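Local coordinates for gene activator AphA (Vibrio cholerae, PDB 1YG2), which activates virulence gene expression as a winged helix transcription factor and probably binds DNA as a dimer, at the interface of chains A and B. Sequence-based numbering; all coordinates share one arbitrary frame. Chains: chain A/B, gene activator AphA.

Contact 1: the interface of chains A and B. Residues chain A 159-160, 163; chain B 159-160, 163.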
ATOM      1  N   LEU A 159       1.642   9.150   9.006  1.00 41.53           N
ATOM      2  CA  LEU A 159       3.045   9.001   8.641  1.00 38.17           C
ATOM      3  C   LEU A 159       3.251   8.559   7.203  1.00 38.46           C
ATOM      4  O   LEU A 159       4.075   9.128   6.481  1.00 39.71           O
ATOM      5  CB  LEU A 159       3.719   8.023   9.604  1.00 38.11           C
ATOM      6  CG  LEU A 159       3.761   8.537  11.049  1.00 38.38           C
ATOM      7  CD1 LEU A 159       4.292   7.467  11.998  1.00 36.89           C
ATOM      8  CD2 LEU A 159       4.648   9.778  11.099  1.00 40.53           C
ATOM      9  N   VAL A 160       2.500   7.553   6.779  1.00 38.18           N
ATOM     10  CA  VAL A 160       2.626   7.053   5.422  1.00 40.00           C
ATOM     11  C   VAL A 160       2.169   8.094   4.412  1.00 41.20           C
ATOM     12  O   VAL A 160       2.903   8.434   3.479  1.00 42.85           O
ATOM     13  CB  VAL A 160       1.805   5.766   5.230  1.00 42.42           C
ATOM     14  CG1 VAL A 160       1.824   5.353   3.773  1.00 44.69           C
ATOM     15  CG2 VAL A 160       2.385   4.659   6.086  1.00 42.90           C
ATOM     16  N   ALA A 163       4.534  10.725   4.031  1.00 40.32           N
ATOM     17  CA  ALA A 163       5.695  10.284   3.282  1.00 39.72           C
ATOM     18  C   ALA A 163       5.364  10.308   1.792  1.00 37.77           C
ATOM     19  O   ALA A 163       6.183  10.701   0.974  1.00 34.91           O
ATOM     20  CB  ALA A 163       6.103   8.877   3.718  1.00 41.70           C
TER
ATOM     21  N   LEU B 159      11.133   6.496   1.163  1.00 41.53           N
ATOM     22  CA  LEU B 159      10.325   7.373   2.000  1.00 38.17           C
ATOM     23  C   LEU B 159       9.174   6.658   2.686  1.00 38.46           C
ATOM     24  O   LEU B 159       8.954   6.829   3.889  1.00 39.71           O
ATOM     25  CB  LEU B 159       9.806   8.541   1.160  1.00 38.11           C
ATOM     26  CG  LEU B 159      10.926   9.451   0.641  1.00 38.38           C
ATOM     27  CD1 LEU B 159      10.380  10.501  -0.321  1.00 36.89           C
ATOM     28  CD2 LEU B 159      11.601  10.122   1.833  1.00 40.53           C
ATOM     29  N   VAL B 160       8.444   5.850   1.931  1.00 38.18           N
ATOM     30  CA  VAL B 160       7.318   5.125   2.492  1.00 40.00           C
ATOM     31  C   VAL B 160       7.784   4.096   3.510  1.00 41.20           C
ATOM     32  O   VAL B 160       7.311   4.075   4.650  1.00 42.85           O
ATOM     33  CB  VAL B 160       6.512   4.420   1.389  1.00 42.42           C
ATOM     34  CG1 VAL B 160       5.441   3.545   2.009  1.00 44.69           C
ATOM     35  CG2 VAL B 160       5.871   5.452   0.485  1.00 42.90           C
ATOM     36  N   ALA B 163       8.792   5.595   6.575  1.00 40.32           N
ATOM     37  CA  ALA B 163       7.647   6.055   7.337  1.00 39.72           C
ATOM     38  C   ALA B 163       7.028   4.869   8.071  1.00 37.77           C
ATOM     39  O   ALA B 163       6.624   4.984   9.219  1.00 34.91           O
ATOM     40  CB  ALA B 163       6.620   6.706   6.409  1.00 41.70           C
TER
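A:Ala163 and B:Ala163 meet tip to tip where the long C-terminal helices, residues 145-177 of each chain, pass each other in opposite directions. The patch lies on the two-fold axis of a dimer in this PadR-like winged helix activator and is built largely from alanine methyls and helix backbone, with the valines beside them. The two CB methyls stand 3.5 Å apart, closer than usual carbon packing. Each methyl points well towards the other, with an angle of 146° at A:Ala163 CB between its own CA and B:Ala163 CB. With the methyl as the whole side chain, the helix backbones come near, and the CA atoms of A:Ala163 and B:Ala163 are 6.2 Å apart.

Contacts of methyl with backbone flank the central pair. A:Ala163 CB also rests 3.5 Å from the carbonyl O of B:Leu159, and B:Ala163 CB does the same to A:Leu159 O. The leucines take part through the backbone carbonyl O; their isobutyl groups are directed away from the alanine methyls. Each alanine methyl further faces the backbone of the partner valine, 4.1 Å separating A:Ala163 CB from B:Val160 CA.

The valine branches line the flank of the crossing more loosely. CG1 is anti to the backbone N (chi1 174°) in both chains, and A:Val160 CG1 lies 4.4 Å from B:Val160 CG1. No N or O of either chain comes within bonding reach of the other here.

Contact 2: the interface of chains A and B. Residues chain A 92-94, 97-98, 101; chain B 31-33, 153, 156.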
ATOM      1  N   VAL A  92       5.130  -5.151  -3.800  1.00 54.94           N
ATOM      2  CA  VAL A  92       5.264  -3.826  -4.380  1.00 52.65           C
ATOM      3  C   VAL A  92       4.957  -3.796  -5.872  1.00 51.43           C
ATOM      4  O   VAL A  92       5.639  -4.430  -6.678  1.00 52.34           O
ATOM      5  CB  VAL A  92       6.688  -3.266  -4.179  1.00 54.10           C
ATOM      6  CG1 VAL A  92       6.742  -1.825  -4.660  1.00 53.73           C
ATOM      7  CG2 VAL A  92       7.101  -3.369  -2.710  1.00 54.47           C
ATOM      8  N   ARG A  93       3.918  -3.055  -6.224  1.00 48.66           N
ATOM      9  CA  ARG A  93       3.501  -2.878  -7.607  1.00 47.20           C
ATOM     10  C   ARG A  93       2.885  -1.486  -7.598  1.00 45.42           C
ATOM     11  O   ARG A  93       1.664  -1.335  -7.643  1.00 45.51           O
ATOM     12  CB  ARG A  93       2.445  -3.918  -8.007  1.00 50.49           C
ATOM     13  CG  ARG A  93       2.925  -5.378  -8.056  1.00 53.06           C
ATOM     14  CD  ARG A  93       1.749  -6.304  -8.377  1.00 57.60           C
ATOM     15  NE  ARG A  93       1.991  -7.702  -8.024  1.00 60.93           N
ATOM     16  CZ  ARG A  93       2.857  -8.488  -8.649  1.00 61.60           C
ATOM     17  NH1 ARG A  93       3.564  -8.007  -9.660  1.00 64.50           N
ATOM     18  NH2 ARG A  93       3.010  -9.749  -8.268  1.00 61.93           N
ATOM     19  N   ASP A  94       3.736  -0.468  -7.533  1.00 41.78           N
ATOM     20  CA  ASP A  94       3.259   0.902  -7.471  1.00 39.43           C
ATOM     21  C   ASP A  94       2.821   1.518  -8.791  1.00 38.27           C
ATOM     22  O   ASP A  94       3.633   1.787  -9.682  1.00 36.72           O
ATOM     23  CB  ASP A  94       4.314   1.792  -6.823  1.00 40.86           C
ATOM     24  CG  ASP A  94       3.801   3.186  -6.570  1.00 39.90           C
ATOM     25  OD1 ASP A  94       4.192   4.118  -7.292  1.00 41.54           O
ATOM     26  OD2 ASP A  94       2.988   3.350  -5.644  1.00 44.22           O
ATOM     27  N   SER A  97       4.414   4.937  -9.662  1.00 30.70           N
ATOM     28  CA  SER A  97       5.779   4.795 -10.147  1.00 32.06           C
ATOM     29  C   SER A  97       5.731   4.282 -11.576  1.00 31.51           C
ATOM     30  O   SER A  97       6.472   4.753 -12.438  1.00 31.72           O
ATOM     31  CB  SER A  97       6.563   3.818  -9.274  1.00 30.09           C
ATOM     32  OG  SER A  97       6.734   4.345  -7.967  1.00 30.22           O
ATOM     33  N   ALA A  98       4.850   3.317 -11.818  1.00 29.51           N
ATOM     34  CA  ALA A  98       4.693   2.751 -13.147  1.00 31.20           C
ATOM     35  C   ALA A  98       4.323   3.844 -14.160  1.00 31.67           C
ATOM     36  O   ALA A  98       4.859   3.879 -15.254  1.00 33.21           O
ATOM     37  CB  ALA A  98       3.623   1.668 -13.121  1.00 32.85           C
ATOM     38  N   MET A 101       7.376   6.253 -14.851  1.00 33.74           N
ATOM     39  CA  MET A 101       8.333   5.754 -15.824  1.00 36.22           C
ATOM     40  C   MET A 101       7.863   5.925 -17.261  1.00 37.38           C
ATOM     41  O   MET A 101       8.672   6.083 -18.166  1.00 40.85           O
ATOM     42  CB  MET A 101       8.652   4.280 -15.562  1.00 34.40           C
ATOM     43  CG  MET A 101       9.432   4.033 -14.272  1.00 37.01           C
ATOM     44  SD  MET A 101      10.884   5.118 -14.063  1.00 36.57           S
ATOM     45  CE  MET A 101      11.729   4.887 -15.604  1.00 33.56           C
TER
ATOM     46  N   TYR B  31      12.249  -1.568  -8.437  1.00 39.99           N
ATOM     47  CA  TYR B  31      12.080  -0.562  -7.385  1.00 40.59           C
ATOM     48  C   TYR B  31      10.603  -0.299  -7.142  1.00 39.11           C
ATOM     49  O   TYR B  31      10.228   0.193  -6.089  1.00 40.97           O
ATOM     50  CB  TYR B  31      12.728   0.776  -7.776  1.00 39.79           C
ATOM     51  CG  TYR B  31      14.209   0.727  -8.052  1.00 40.80           C
ATOM     52  CD1 TYR B  31      14.797   1.647  -8.919  1.00 41.35           C
ATOM     53  CD2 TYR B  31      15.029  -0.242  -7.465  1.00 42.30           C
ATOM     54  CE1 TYR B  31      16.161   1.604  -9.207  1.00 40.95           C
ATOM     55  CE2 TYR B  31      16.404  -0.296  -7.746  1.00 41.69           C
ATOM     56  CZ  TYR B  31      16.957   0.629  -8.620  1.00 42.74           C
ATOM     57  OH  TYR B  31      18.292   0.569  -8.939  1.00 43.23           O
ATOM     58  N   PHE B  32       9.761  -0.631  -8.113  1.00 38.12           N
ATOM     59  CA  PHE B  32       8.338  -0.350  -7.972  1.00 36.38           C
ATOM     60  C   PHE B  32       7.405  -1.441  -8.476  1.00 37.27           C
ATOM     61  O   PHE B  32       6.200  -1.389  -8.245  1.00 36.40           O
ATOM     62  CB  PHE B  32       8.022   0.963  -8.694  1.00 32.88           C
ATOM     63  CG  PHE B  32       8.172   0.877 -10.185  1.00 30.93           C
ATOM     64  CD1 PHE B  32       7.099   0.493 -10.984  1.00 32.90           C
ATOM     65  CD2 PHE B  32       9.390   1.147 -10.791  1.00 31.26           C
ATOM     66  CE1 PHE B  32       7.238   0.375 -12.371  1.00 29.97           C
ATOM     67  CE2 PHE B  32       9.544   1.030 -12.172  1.00 32.89           C
ATOM     68  CZ  PHE B  32       8.462   0.643 -12.963  1.00 31.41           C
ATOM     69  N   TRP B  33       7.944  -2.424  -9.180  1.00 38.86           N
ATOM     70  CA  TRP B  33       7.086  -3.491  -9.659  1.00 40.26           C
ATOM     71  C   TRP B  33       7.787  -4.840  -9.569  1.00 41.14           C
ATOM     72  O   TRP B  33       8.780  -5.095 -10.242  1.00 39.03           O
ATOM     73  CB  TRP B  33       6.634  -3.212 -11.095  1.00 40.10           C
ATOM     74  CG  TRP B  33       5.412  -3.968 -11.452  1.00 40.26           C
ATOM     75  CD1 TRP B  33       5.332  -5.282 -11.807  1.00 43.38           C
ATOM     76  CD2 TRP B  33       4.072  -3.487 -11.394  1.00 42.22           C
ATOM     77  NE1 TRP B  33       4.020  -5.652 -11.971  1.00 42.94           N
ATOM     78  CE2 TRP B  33       3.221  -4.561 -11.722  1.00 43.99           C
ATOM     79  CE3 TRP B  33       3.498  -2.242 -11.092  1.00 43.35           C
ATOM     80  CZ2 TRP B  33       1.831  -4.439 -11.761  1.00 44.08           C
ATOM     81  CZ3 TRP B  33       2.114  -2.115 -11.129  1.00 44.59           C
ATOM     82  CH2 TRP B  33       1.297  -3.209 -11.460  1.00 45.14           C
ATOM     83  N   THR B 153      11.475   6.566  -8.555  1.00 33.25           N
ATOM     84  CA  THR B 153      10.778   5.345  -8.171  1.00 32.98           C
ATOM     85  C   THR B 153      11.513   4.709  -6.998  1.00 33.97           C
ATOM     86  O   THR B 153      10.888   4.155  -6.096  1.00 31.30           O
ATOM     87  CB  THR B 153      10.693   4.331  -9.317  1.00 32.68           C
ATOM     88  OG1 THR B 153      12.011   3.951  -9.712  1.00 35.06           O
ATOM     89  CG2 THR B 153       9.932   4.928 -10.495  1.00 32.40           C
ATOM     90  N   ARG B 156      10.627   6.397  -3.733  1.00 40.99           N
ATOM     91  CA  ARG B 156       9.308   6.115  -3.163  1.00 41.51           C
ATOM     92  C   ARG B 156       9.355   5.012  -2.109  1.00 40.79           C
ATOM     93  O   ARG B 156       8.777   5.153  -1.033  1.00 40.48           O
ATOM     94  CB  ARG B 156       8.310   5.728  -4.257  1.00 43.05           C
ATOM     95  CG  ARG B 156       6.865   5.851  -3.798  1.00 46.07           C
ATOM     96  CD  ARG B 156       5.949   4.851  -4.474  1.00 49.96           C
ATOM     97  NE  ARG B 156       5.351   3.968  -3.478  1.00 54.77           N
ATOM     98  CZ  ARG B 156       5.750   2.724  -3.241  1.00 54.73           C
ATOM     99  NH1 ARG B 156       6.746   2.200  -3.942  1.00 56.12           N
ATOM    100  NH2 ARG B 156       5.177   2.015  -2.277  1.00 55.33           N
TER
HETATM  101  O   HOH W   1       8.426   3.037  -6.227  1.00 35.58           O
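B:Phe32 O accepts a hydrogen bond from A:Asp94 N at 2.7 Å, nearly along the C=O axis, beside an antiparallel beta bridge between A:Arg93 and B:Trp33. In this dimer contact, A:Asp94 also caps helix 95-101. Its OD1 receives A:Ser97 N and A:Ser97 OG from opposite faces of the carboxylate plane, which should fix its rotation.

The charged contact is a stack: the carboxylate of A:Asp94 and the guanidinium of B:Arg156 are nearly parallel, 12° apart. A:Asp94 OD2 forms a long salt bridge to B:Arg156 NE, 3.3 Å away. Water 1, at the guanidinium edge, links B:Arg156 NH1 to A:Ser97 OG and B:Thr153 O.

Among the rings, A:Arg93 lays its extended chain across the indole of B:Trp33, with CB 3.5 Å from the centroid of the six-membered ring and CG over the five-membered ring. B:Phe32 CB presses against A:Ser97 CB at 3.3 Å. Its chi1 of 67°, with CG between the backbone N and the carbonyl carbon, carries the ring to A:Ala98 CA and A:Met101 CG; A:Met101 SD meets B:Thr153 CG2.

The segment leading into helix 95-101 of chain A, and that helix itself, pack on the partner's loop between 3-10 helix 28-31 and helix 37-49, in its PadR-like region, and on helix 145-177.

Contact 3: the interface of chains A and B. Residues chain A 97, 100-101, 167, 170-171, 174; chain B 149-150, 152-153.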
ATOM      1  N   SER A  97       4.414   4.937  -9.662  1.00 30.70           N
ATOM      2  CA  SER A  97       5.779   4.795 -10.147  1.00 32.06           C
ATOM      3  C   SER A  97       5.731   4.282 -11.576  1.00 31.51           C
ATOM      4  O   SER A  97       6.472   4.753 -12.438  1.00 31.72           O
ATOM      5  CB  SER A  97       6.563   3.818  -9.274  1.00 30.09           C
ATOM      6  OG  SER A  97       6.734   4.345  -7.967  1.00 30.22           O
ATOM      7  N   LEU A 100       4.895   7.074 -13.768  1.00 34.41           N
ATOM      8  CA  LEU A 100       6.027   7.993 -13.819  1.00 33.68           C
ATOM      9  C   LEU A 100       7.023   7.531 -14.875  1.00 34.21           C
ATOM     10  O   LEU A 100       7.465   8.314 -15.707  1.00 33.84           O
ATOM     11  CB  LEU A 100       6.730   8.049 -12.462  1.00 32.55           C
ATOM     12  CG  LEU A 100       7.304   9.363 -11.919  1.00 37.29           C
ATOM     13  CD1 LEU A 100       8.598   9.027 -11.215  1.00 34.22           C
ATOM     14  CD2 LEU A 100       7.547  10.401 -13.013  1.00 37.57           C
ATOM     15  N   MET A 101       7.376   6.253 -14.851  1.00 33.74           N
ATOM     16  CA  MET A 101       8.333   5.754 -15.824  1.00 36.22           C
ATOM     17  C   MET A 101       7.863   5.925 -17.261  1.00 37.38           C
ATOM     18  O   MET A 101       8.672   6.083 -18.166  1.00 40.85           O
ATOM     19  CB  MET A 101       8.652   4.280 -15.562  1.00 34.40           C
ATOM     20  CG  MET A 101       9.432   4.033 -14.272  1.00 37.01           C
ATOM     21  SD  MET A 101      10.884   5.118 -14.063  1.00 36.57           S
ATOM     22  CE  MET A 101      11.729   4.887 -15.604  1.00 33.56           C
ATOM     23  N   TRP A 167       7.066  12.504  -1.303  1.00 38.44           N
ATOM     24  CA  TRP A 167       7.519  11.900  -2.553  1.00 37.96           C
ATOM     25  C   TRP A 167       6.877  12.566  -3.770  1.00 38.23           C
ATOM     26  O   TRP A 167       7.552  12.908  -4.739  1.00 37.89           O
ATOM     27  CB  TRP A 167       7.178  10.409  -2.581  1.00 36.77           C
ATOM     28  CG  TRP A 167       7.584   9.772  -3.861  1.00 35.92           C
ATOM     29  CD1 TRP A 167       8.859   9.578  -4.306  1.00 36.65           C
ATOM     30  CD2 TRP A 167       6.720   9.308  -4.900  1.00 35.80           C
ATOM     31  NE1 TRP A 167       8.842   9.027  -5.564  1.00 35.26           N
ATOM     32  CE2 TRP A 167       7.539   8.853  -5.956  1.00 35.73           C
ATOM     33  CE3 TRP A 167       5.325   9.242  -5.051  1.00 40.19           C
ATOM     34  CZ2 TRP A 167       7.021   8.329  -7.143  1.00 33.13           C
ATOM     35  CZ3 TRP A 167       4.804   8.721  -6.231  1.00 39.03           C
ATOM     36  CH2 TRP A 167       5.655   8.275  -7.266  1.00 39.83           C
ATOM     37  N   GLU A 170       8.416  15.698  -4.695  1.00 46.05           N
ATOM     38  CA  GLU A 170       9.703  15.497  -5.353  1.00 45.89           C
ATOM     39  C   GLU A 170       9.506  15.183  -6.828  1.00 46.34           C
ATOM     40  O   GLU A 170      10.255  15.661  -7.677  1.00 46.16           O
ATOM     41  CB  GLU A 170      10.489  14.366  -4.692  1.00 45.16           C
ATOM     42  CG  GLU A 170      11.145  14.768  -3.399  1.00 43.31           C
ATOM     43  CD  GLU A 170      12.135  13.738  -2.912  1.00 45.01           C
ATOM     44  OE1 GLU A 170      12.910  13.202  -3.734  1.00 43.74           O
ATOM     45  OE2 GLU A 170      12.152  13.471  -1.698  1.00 44.39           O
ATOM     46  N   VAL A 171       8.498  14.377  -7.131  1.00 46.23           N
ATOM     47  CA  VAL A 171       8.217  14.028  -8.514  1.00 47.92           C
ATOM     48  C   VAL A 171       7.743  15.269  -9.255  1.00 49.68           C
ATOM     49  O   VAL A 171       8.231  15.579 -10.340  1.00 50.35           O
ATOM     50  CB  VAL A 171       7.121  12.957  -8.616  1.00 46.19           C
ATOM     51  CG1 VAL A 171       6.745  12.741 -10.079  1.00 45.25           C
ATOM     52  CG2 VAL A 171       7.604  11.656  -7.986  1.00 43.84           C
ATOM     53  N   GLU A 174      10.659  17.330 -10.382  1.00 64.58           N
ATOM     54  CA  GLU A 174      11.401  16.764 -11.501  1.00 67.83           C
ATOM     55  C   GLU A 174      10.657  16.925 -12.816  1.00 68.76           C
ATOM     56  O   GLU A 174      11.265  17.149 -13.863  1.00 69.25           O
ATOM     57  CB  GLU A 174      11.670  15.277 -11.268  1.00 68.91           C
ATOM     58  CG  GLU A 174      12.587  14.971 -10.100  1.00 72.42           C
ATOM     59  CD  GLU A 174      13.968  15.573 -10.261  1.00 74.25           C
ATOM     60  OE1 GLU A 174      14.570  15.421 -11.345  1.00 74.64           O
ATOM     61  OE2 GLU A 174      14.451  16.196  -9.295  1.00 77.80           O
TER
ATOM     62  N   LEU B 149      14.059   9.624 -13.380  1.00 38.61           N
ATOM     63  CA  LEU B 149      12.802   8.915 -13.193  1.00 38.76           C
ATOM     64  C   LEU B 149      13.035   7.669 -12.324  1.00 38.45           C
ATOM     65  O   LEU B 149      12.303   7.438 -11.357  1.00 37.80           O
ATOM     66  CB  LEU B 149      12.221   8.508 -14.551  1.00 37.61           C
ATOM     67  CG  LEU B 149      11.754   9.647 -15.466  1.00 39.07           C
ATOM     68  CD1 LEU B 149      11.128   9.057 -16.726  1.00 35.07           C
ATOM     69  CD2 LEU B 149      10.747  10.526 -14.733  1.00 34.58           C
ATOM     70  N   GLU B 150      14.052   6.876 -12.671  1.00 37.05           N
ATOM     71  CA  GLU B 150      14.380   5.672 -11.906  1.00 38.74           C
ATOM     72  C   GLU B 150      14.634   6.074 -10.461  1.00 37.86           C
ATOM     73  O   GLU B 150      14.139   5.444  -9.520  1.00 38.09           O
ATOM     74  CB  GLU B 150      15.645   5.008 -12.456  1.00 39.95           C
ATOM     75  CG  GLU B 150      15.586   4.626 -13.922  1.00 44.29           C
ATOM     76  CD  GLU B 150      16.887   4.006 -14.405  1.00 49.62           C
ATOM     77  OE1 GLU B 150      17.956   4.324 -13.832  1.00 53.79           O
ATOM     78  OE2 GLU B 150      16.849   3.212 -15.366  1.00 50.36           O
ATOM     79  N   LEU B 152      13.511   8.560  -8.825  1.00 35.18           N
ATOM     80  CA  LEU B 152      12.268   8.857  -8.124  1.00 34.18           C
ATOM     81  C   LEU B 152      11.513   7.589  -7.701  1.00 34.41           C
ATOM     82  O   LEU B 152      10.971   7.534  -6.599  1.00 35.21           O
ATOM     83  CB  LEU B 152      11.387   9.760  -8.994  1.00 33.21           C
ATOM     84  CG  LEU B 152      11.910  11.195  -9.155  1.00 35.51           C
ATOM     85  CD1 LEU B 152      11.134  11.913 -10.249  1.00 35.10           C
ATOM     86  CD2 LEU B 152      11.791  11.942  -7.826  1.00 33.48           C
ATOM     87  N   THR B 153      11.475   6.566  -8.555  1.00 33.25           N
ATOM     88  CA  THR B 153      10.778   5.345  -8.171  1.00 32.98           C
ATOM     89  C   THR B 153      11.513   4.709  -6.998  1.00 33.97           C
ATOM     90  O   THR B 153      10.888   4.155  -6.096  1.00 31.30           O
ATOM     91  CB  THR B 153      10.693   4.331  -9.317  1.00 32.68           C
ATOM     92  OG1 THR B 153      12.011   3.951  -9.712  1.00 35.06           O
ATOM     93  CG2 THR B 153       9.932   4.928 -10.495  1.00 32.40           C
TER
HETATM   94  O   HOH W   2       8.426   3.037  -6.227  1.00 35.58           O
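Helix 95-101 and the later part of helix 145-177 of chain A receive the first turns of helix 145-177 of chain B. Here B:Leu152 reaches across between the two elements and hides 94 Å² against chain A. Its CB meets A:Leu100 CD1 at 3.6 Å, the two side chains crossing at about a right angle. With CG anti to the carbonyl carbon (chi1 -70°), its methyl branches extend towards A:Val171 and the aliphatic part of A:Glu174, though the latter is poorly ordered.

A direct polar tie uses the backbone of the same leucine: the indole N-H of A:Trp167 gives a hydrogen bond from NE1 to B:Leu152 O, 2.8 Å away. The donor sits above the carbonyl plane, 44° out of it. A:Val171 CG2 packs on one face of the indole and should steady the ring.

B:Leu149 forms the second hydrophobic prong. Its CD2 touches A:Leu100 CD2 at 3.6 Å, while A:Met101 runs past it in the opposite direction and brings SD to 3.7 Å from B:Leu149 CB. On chain B, B:Thr153 OG1 bonds to B:Glu150 O, leaving its CG2 methyl turned to chain A.

The site joins the early turns of one chain's long C-terminal helix to the later turns of the partner's, with helix 95-101 packed beside them.

Contacts 2 and 3 are neighbours, their C-alpha centres about 9 Å apart, and share A:Ser97, A:Met101 and B:Thr153, so that helix 95-101 serves both. Contact 1 lies about 15 Å from each, between the C-alpha centres, at the two-fold axis. Helix 145-177 of chain B runs through all three, and that of chain A through contacts 1 and 3. Because contacts 2 and 3 recur with the chains exchanged, they flank contact 1 on either side. Contact 2 also ties the partner's PadR-like region to this helical frame, which may help set the relative placement of the two presumed DNA-binding domains.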